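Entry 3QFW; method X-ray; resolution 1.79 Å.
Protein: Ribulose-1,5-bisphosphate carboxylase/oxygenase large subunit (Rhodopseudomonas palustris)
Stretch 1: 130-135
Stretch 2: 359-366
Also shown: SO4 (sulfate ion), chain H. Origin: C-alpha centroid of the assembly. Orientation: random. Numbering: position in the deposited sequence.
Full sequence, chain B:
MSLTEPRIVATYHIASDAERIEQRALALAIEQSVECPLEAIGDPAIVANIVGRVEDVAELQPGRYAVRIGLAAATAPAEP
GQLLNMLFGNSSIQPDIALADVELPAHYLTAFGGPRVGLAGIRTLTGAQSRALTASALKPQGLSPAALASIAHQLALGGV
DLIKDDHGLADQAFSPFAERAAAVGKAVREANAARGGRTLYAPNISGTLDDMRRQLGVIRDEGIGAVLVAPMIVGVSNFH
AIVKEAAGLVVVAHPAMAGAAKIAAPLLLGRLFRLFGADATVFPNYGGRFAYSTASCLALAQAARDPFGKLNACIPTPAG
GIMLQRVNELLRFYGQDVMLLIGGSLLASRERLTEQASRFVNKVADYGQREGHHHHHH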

# COMPACT_ATOMS: atom_id res chain seq x y z
N SER B 130 14.88 13.52 -29.32
CA SER B 130 15.78 14.06 -28.31
C SER B 130 15.08 15.08 -27.42
O SER B 130 15.49 15.32 -26.29
CB SER B 130 16.99 14.72 -28.96
OG SER B 130 16.60 15.95 -29.56
N ARG B 131 14.02 15.69 -27.94
CA ARG B 131 13.26 16.68 -27.20
C ARG B 131 12.61 16.04 -25.98
O ARG B 131 12.45 14.82 -25.92
CB ARG B 131 12.17 17.28 -28.08
CG ARG B 131 11.14 16.26 -28.55
CD ARG B 131 9.95 16.94 -29.21
NE ARG B 131 9.00 15.99 -29.78
CZ ARG B 131 8.03 15.39 -29.10
NH1 ARG B 131 7.90 15.61 -27.80
NH2 ARG B 131 7.20 14.55 -29.71
N ALA B 132 12.23 16.87 -25.01
CA ALA B 132 11.42 16.42 -23.89
C ALA B 132 10.06 15.98 -24.41
O ALA B 132 9.67 16.33 -25.53
CB ALA B 132 11.27 17.52 -22.85
N LEU B 133 9.34 15.21 -23.62
CA LEU B 133 8.01 14.77 -24.03
C LEU B 133 6.92 15.51 -23.27
O LEU B 133 7.19 16.22 -22.31
CB LEU B 133 7.86 13.25 -23.87
CG LEU B 133 8.58 12.40 -24.92
CD1 LEU B 133 10.10 12.45 -24.80
CD2 LEU B 133 8.09 10.97 -24.85
N THR B 134 5.68 15.33 -23.72
CA THR B 134 4.53 15.99 -23.13
C THR B 134 3.42 14.99 -22.81
O THR B 134 3.24 13.99 -23.52
CB THR B 134 3.95 17.08 -24.06
OG1 THR B 134 3.34 16.46 -25.20
CG2 THR B 134 5.05 18.03 -24.54
N ALA B 135 2.69 15.25 -21.74
CA ALA B 135 1.53 14.42 -21.40
C ALA B 135 0.40 15.29 -20.87
O ALA B 135 0.64 16.39 -20.37
CB ALA B 135 1.91 13.36 -20.35
N ARG B 359 0.53 24.93 -28.44
CA ARG B 359 1.39 25.96 -27.89
C ARG B 359 2.40 25.32 -26.95
O ARG B 359 3.60 25.58 -27.04
CB ARG B 359 0.55 26.98 -27.12
CG ARG B 359 0.50 28.35 -27.76
CD ARG B 359 1.75 29.15 -27.42
NE ARG B 359 1.86 30.36 -28.23
CZ ARG B 359 1.15 31.46 -28.02
NH1 ARG B 359 0.26 31.51 -27.04
NH2 ARG B 359 1.32 32.52 -28.81
N PHE B 360 1.90 24.49 -26.04
CA PHE B 360 2.75 23.81 -25.08
C PHE B 360 3.73 22.87 -25.77
O PHE B 360 4.94 22.93 -25.56
CB PHE B 360 1.90 23.03 -24.08
CG PHE B 360 2.70 22.28 -23.06
CD1 PHE B 360 3.01 22.86 -21.84
CD2 PHE B 360 3.15 21.00 -23.32
CE1 PHE B 360 3.75 22.17 -20.89
CE2 PHE B 360 3.89 20.30 -22.37
CZ PHE B 360 4.20 20.89 -21.17
N VAL B 361 3.18 21.99 -26.60
CA VAL B 361 3.99 21.04 -27.34
C VAL B 361 5.12 21.73 -28.12
O VAL B 361 6.26 21.28 -28.09
CB VAL B 361 3.12 20.21 -28.29
CG1 VAL B 361 3.97 19.52 -29.34
CG2 VAL B 361 2.29 19.21 -27.50
N ASN B 362 4.80 22.82 -28.82
CA ASN B 362 5.81 23.52 -29.60
C ASN B 362 6.86 24.19 -28.73
O ASN B 362 8.03 24.24 -29.09
CB ASN B 362 5.17 24.55 -30.55
CG ASN B 362 4.34 23.91 -31.63
OD1 ASN B 362 4.67 22.82 -32.11
ND2 ASN B 362 3.26 24.57 -32.03
N LYS B 363 6.43 24.71 -27.58
CA LYS B 363 7.36 25.31 -26.63
C LYS B 363 8.38 24.27 -26.17
O LYS B 363 9.59 24.54 -26.10
CB LYS B 363 6.58 25.89 -25.45
CG LYS B 363 7.44 26.47 -24.34
CD LYS B 363 7.81 27.92 -24.59
CE LYS B 363 8.00 28.65 -23.27
NZ LYS B 363 8.70 29.95 -23.42
N VAL B 364 7.91 23.07 -25.90
CA VAL B 364 8.79 21.98 -25.47
C VAL B 364 9.75 21.57 -26.59
O VAL B 364 10.96 21.43 -26.39
CB VAL B 364 7.98 20.75 -24.96
CG1 VAL B 364 8.90 19.59 -24.65
CG2 VAL B 364 7.17 21.13 -23.73
N ALA B 365 9.21 21.37 -27.79
CA ALA B 365 10.02 20.93 -28.92
C ALA B 365 11.14 21.92 -29.26
O ALA B 365 12.22 21.51 -29.68
CB ALA B 365 9.15 20.65 -30.13
N ASP B 366 10.87 23.21 -29.05
CA ASP B 366 11.79 24.28 -29.44
C ASP B 366 12.92 24.47 -28.44
O ASP B 366 13.91 25.17 -28.71
CB ASP B 366 11.04 25.60 -29.60
CG ASP B 366 10.11 25.61 -30.80
OD1 ASP B 366 10.30 24.77 -31.71
OD2 ASP B 366 9.19 26.45 -30.83
S SO4 H . 13.10 15.69 -32.02
O1 SO4 H . 12.37 16.95 -32.12
O2 SO4 H . 12.15 14.58 -32.19
O3 SO4 H . 13.77 15.59 -30.72
O4 SO4 H . 14.11 15.63 -33.07
O HOH W 1 12.97 19.65 -25.31

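The contact between the segment 130-135 and the helix 359-366 is made chiefly by apolar atoms; no direct hydrogen bond crosses it. The two pieces lie far apart in sequence and run nearly antiparallel, with an angle of 159° between the directions of strand 133-135 and the helix and a closest approach of 8.7 Å between their axes. Together they bury 303 Å², a modest area to which a few small or branched side chains contribute most.

Van der Waals packing centres on Thr134 and Val364, the two residues most covered by the opposing stretch. In the strand, Leu133 and Ala135 point their CA-to-CB bonds away from the helix while Thr134 points toward it, the alternation expected of an extended chain. The methyl of Thr134 meets Phe360 closely: CG2 of Thr134 lies 3.3 Å from CE2 of Phe360, near the plane of the ring, so the methyl touches its edge rather than stacking on its face. The same CG2 of Thr134 is 3.8 Å from CG2 of Val364, one helical turn further along. The residues Phe360 and Val364 are four apart, and the hydrogen bond from Val364 N to Phe360 O, 3.0 Å long, belongs to the helical repeat that brings both side chains to the same side. Threonine suits this place because it is forked: its methyl joins the apolar cluster, while OG1 of Thr134, 3.7 Å from CG2 of Val361, finds its hydrogen bond elsewhere in the structure.

Val364 uses its other branch against the loop. Its CG1 lies 3.6 Å from CB of Ala132 and 3.5 Å from the carbonyl O of Ala132, so one methyl reaches both the side chain and the backbone. The small side chain of Ala132 gives a compact apolar contact here, and the beta-branched valine presents two methyls to different neighbours.

At the other end of the contact, the aliphatic part of Arg131 packs on the helix, with CD of Arg131 3.9 Å from CB of Ala365. Their CA atoms, 5.6 Å apart, mark a close approach of the two backbones, and alanine keeps the helix surface low there. The long arginine combines this apolar contact with polar work at its tip: NH1 of Arg131 donates to O of Ala132 at 3.0 Å, folding the side chain back on its own segment.

The polar link between the stretches is indirect. Water 1 accepts from N of Ala132 at 2.9 Å and donates to O of Val364 at 2.9 Å, bridging the two backbones beside the Ala132-Val364 methyl contact.

A sulfate ion, probably from the crystallisation liquor, binds the start of the first stretch. Ser130 N donates to sulfate O3 at 2.7 Å. Arg131 N donates to sulfate O3 at 2.8 Å. Ser130 OG donates to sulfate O3 at 3.1 Å; successive backbone amides thus converge on one oxygen, with the serine hydroxyl as a third donor.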